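Local atomic coordinates of carboxyl esterase NP (Bacillus subtilis, PDB entry 4CCW), a protein that hydrolyses carboxylic esters to an alcohol and a carboxylate, as a carboxylesterase of the alpha/beta hydrolase superfamily. Residues W184-D188 and Q189-H193. Residues are numbered along the deposited sequence; the frame is centred on the assembly and turned at random.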
ATOM      1  N   TRP A 184     -17.737  -1.665   7.765  1.00 32.97           N
ATOM      2  CA  TRP A 184     -16.956  -1.444   8.969  1.00 31.62           C
ATOM      3  C   TRP A 184     -15.858  -0.446   8.733  1.00 31.98           C
ATOM      4  O   TRP A 184     -15.702   0.489   9.513  1.00 32.26           O
ATOM      5  CB  TRP A 184     -16.386  -2.767   9.454  1.00 29.92           C
ATOM      6  CG  TRP A 184     -15.354  -2.672  10.553  1.00 28.94           C
ATOM      7  CD1 TRP A 184     -15.552  -2.300  11.885  1.00 28.70           C
ATOM      8  CD2 TRP A 184     -13.922  -3.004  10.457  1.00 27.73           C
ATOM      9  NE1 TRP A 184     -14.376  -2.378  12.592  1.00 27.53           N
ATOM     10  CE2 TRP A 184     -13.359  -2.784  11.795  1.00 26.84           C
ATOM     11  CE3 TRP A 184     -13.077  -3.439   9.429  1.00 27.22           C
ATOM     12  CZ2 TRP A 184     -12.015  -3.002  12.074  1.00 26.25           C
ATOM     13  CZ3 TRP A 184     -11.721  -3.644   9.724  1.00 26.67           C
ATOM     14  CH2 TRP A 184     -11.205  -3.437  11.013  1.00 26.44           C
ATOM     15  N   MET A 185     -15.108  -0.627   7.647  1.00 31.23           N
ATOM     16  CA  MET A 185     -13.933   0.193   7.370  1.00 32.01           C
ATOM     17  C   MET A 185     -14.294   1.579   6.836  1.00 34.02           C
ATOM     18  O   MET A 185     -13.539   2.534   6.998  1.00 33.02           O
ATOM     19  CB  MET A 185     -13.005  -0.539   6.391  1.00 31.52           C
ATOM     20  CG  MET A 185     -11.699   0.171   6.104  1.00 31.58           C
ATOM     21  SD  MET A 185     -10.519  -0.895   5.275  1.00 31.87           S
ATOM     22  CE  MET A 185      -9.840  -1.718   6.709  1.00 29.90           C
ATOM     23  N   MET A 186     -15.446   1.691   6.190  1.00 36.23           N
ATOM     24  CA  MET A 186     -15.801   2.949   5.534  1.00 39.47           C
ATOM     25  C   MET A 186     -17.144   3.504   5.977  1.00 42.43           C
ATOM     26  O   MET A 186     -18.125   2.777   6.012  1.00 43.46           O
ATOM     27  CB  MET A 186     -15.747   2.757   4.024  1.00 40.96           C
ATOM     28  CG  MET A 186     -14.451   2.090   3.589  1.00 40.01           C
ATOM     29  SD  MET A 186     -14.207   1.971   1.819  1.00 42.64           S
ATOM     30  CE  MET A 186     -14.082   3.701   1.387  1.00 43.87           C
ATOM     31  N   THR A 187     -17.169   4.790   6.325  1.00 44.98           N
ATOM     32  CA  THR A 187     -18.412   5.491   6.666  1.00 48.36           C
ATOM     33  C   THR A 187     -19.344   5.476   5.452  1.00 49.51           C
ATOM     34  O   THR A 187     -20.562   5.359   5.591  1.00 51.48           O
ATOM     35  CB  THR A 187     -18.134   6.940   7.138  1.00 50.37           C
ATOM     36  OG1 THR A 187     -17.212   6.908   8.238  1.00 50.95           O
ATOM     37  CG2 THR A 187     -19.420   7.638   7.582  1.00 54.89           C
ATOM     38  N   ASP A 188     -18.752   5.571   4.265  1.00 49.31           N
ATOM     39  CA  ASP A 188     -19.490   5.451   3.011  1.00 50.81           C
ATOM     40  C   ASP A 188     -18.651   4.707   1.975  1.00 48.96           C
ATOM     41  O   ASP A 188     -17.817   5.307   1.298  1.00 49.35           O
ATOM     42  CB  ASP A 188     -19.889   6.832   2.492  1.00 53.57           C
ATOM     43  CG  ASP A 188     -20.844   6.763   1.301  1.00 56.38           C
ATOM     44  OD1 ASP A 188     -21.336   5.662   0.968  1.00 55.49           O
ATOM     45  OD2 ASP A 188     -21.096   7.818   0.696  1.00 59.07           O
ATOM     46  N   GLN A 189     -18.882   3.403   1.848  1.00 57.05           N
ATOM     47  CA  GLN A 189     -18.125   2.589   0.891  1.00 53.10           C
ATOM     48  C   GLN A 189     -18.468   2.913  -0.566  1.00 51.23           C
ATOM     49  O   GLN A 189     -17.793   2.448  -1.485  1.00 47.95           O
ATOM     50  CB  GLN A 189     -18.241   1.078   1.185  1.00 53.40           C
ATOM     51  CG  GLN A 189     -19.632   0.467   1.065  1.00 55.98           C
ATOM     52  CD  GLN A 189     -19.589  -1.015   0.728  1.00 54.76           C
ATOM     53  OE1 GLN A 189     -19.119  -1.411  -0.343  1.00 52.61           O
ATOM     54  NE2 GLN A 189     -20.088  -1.843   1.632  1.00 58.31           N
ATOM     55  N   ASN A 190     -19.503   3.732  -0.762  1.00 53.48           N
ATOM     56  CA  ASN A 190     -19.883   4.219  -2.090  1.00 52.76           C
ATOM     57  C   ASN A 190     -18.898   5.214  -2.708  1.00 50.88           C
ATOM     58  O   ASN A 190     -19.046   5.590  -3.875  1.00 50.84           O
ATOM     59  CB  ASN A 190     -21.293   4.816  -2.065  1.00 57.06           C
ATOM     60  CG  ASN A 190     -22.366   3.770  -1.831  1.00 59.51           C
ATOM     61  OD1 ASN A 190     -22.971   3.716  -0.760  1.00 63.30           O
ATOM     62  ND2 ASN A 190     -22.601   2.927  -2.831  1.00 58.36           N
ATOM     63  N   VAL A 191     -17.897   5.643  -1.936  1.00 50.29           N
ATOM     64  CA  VAL A 191     -16.808   6.442  -2.498  1.00 48.98           C
ATOM     65  C   VAL A 191     -15.930   5.568  -3.403  1.00 45.84           C
ATOM     66  O   VAL A 191     -15.296   6.075  -4.317  1.00 46.38           O
ATOM     67  CB  VAL A 191     -15.949   7.179  -1.437  1.00 50.81           C
ATOM     68  CG1 VAL A 191     -16.815   8.060  -0.541  1.00 54.52           C
ATOM     69  CG2 VAL A 191     -15.130   6.203  -0.615  1.00 49.59           C
ATOM     70  N   LEU A 192     -15.913   4.260  -3.145  1.00 43.75           N
ATOM     71  CA  LEU A 192     -15.225   3.301  -4.017  1.00 40.67           C
ATOM     72  C   LEU A 192     -16.013   3.068  -5.297  1.00 40.05           C
ATOM     73  O   LEU A 192     -17.230   2.885  -5.257  1.00 41.63           O
ATOM     74  CB  LEU A 192     -15.040   1.954  -3.308  1.00 39.98           C
ATOM     75  CG  LEU A 192     -14.253   1.843  -2.004  1.00 40.36           C
ATOM     76  CD1 LEU A 192     -14.216   0.386  -1.570  1.00 39.73           C
ATOM     77  CD2 LEU A 192     -12.848   2.385  -2.155  1.00 39.85           C
ATOM     78  N   HIS A 193     -15.324   3.068  -6.435  1.00 38.41           N
ATOM     79  CA  HIS A 193     -15.966   2.767  -7.707  1.00 37.70           C
ATOM     80  C   HIS A 193     -16.437   1.325  -7.733  1.00 36.78           C
ATOM     81  O   HIS A 193     -15.708   0.423  -7.290  1.00 35.40           O
ATOM     82  CB  HIS A 193     -15.016   3.066  -8.868  1.00 37.51           C
ATOM     83  CG  HIS A 193     -15.704   3.187 -10.204  1.00 39.10           C
ATOM     84  ND1 HIS A 193     -16.106   2.113 -10.913  1.00 39.27           N
ATOM     85  CD2 HIS A 193     -16.060   4.309 -10.950  1.00 40.71           C
ATOM     86  CE1 HIS A 193     -16.687   2.525 -12.056  1.00 41.00           C
ATOM     87  NE2 HIS A 193     -16.655   3.871 -12.078  1.00 42.22           N
TER
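Met186, the first residue to leave helical geometry after helix 177-185, reaches along the chain to Val191 and Leu192. Its extended chi2 (-174°) carries SD to 3.7 Å from Leu192 CD1, and the bend at chi3 (65°) then brings CE against Val191 CG2, a tight 3.4 Å contact. Nearer the backbone, Met186 CB lies 4.1 Å from Gln189 CB, while the amide end of Gln189 turns back to a hydrogen bond with Asn183 of the helix. In helix 275-278, Glu278 touches Met186 and Val191, and Met277 touches Leu192; the methionine side chain comes within about 7 Å of that of His273, the probable proton acceptor. Shortened to an alanine, Met186 would keep only CB, and Leu192 CD1 and Val191 CG2 would probably be left without the sulfur and methyl that they pack against. Two residues on, Asp188 OD1 accepts Asn190 N at 3.2 Å from well above the carboxylate plane, an Asx turn, and Asp188 O takes a nearly straight bond (169°) from Val191 N at 3.3 Å, at the start of the 3-10 segment 189-191. Met186 thus contributes apolar contacts and Asp188 the polar bonds; a single N-H above the carboxylate plane would be expected to ease its negative charge only modestly.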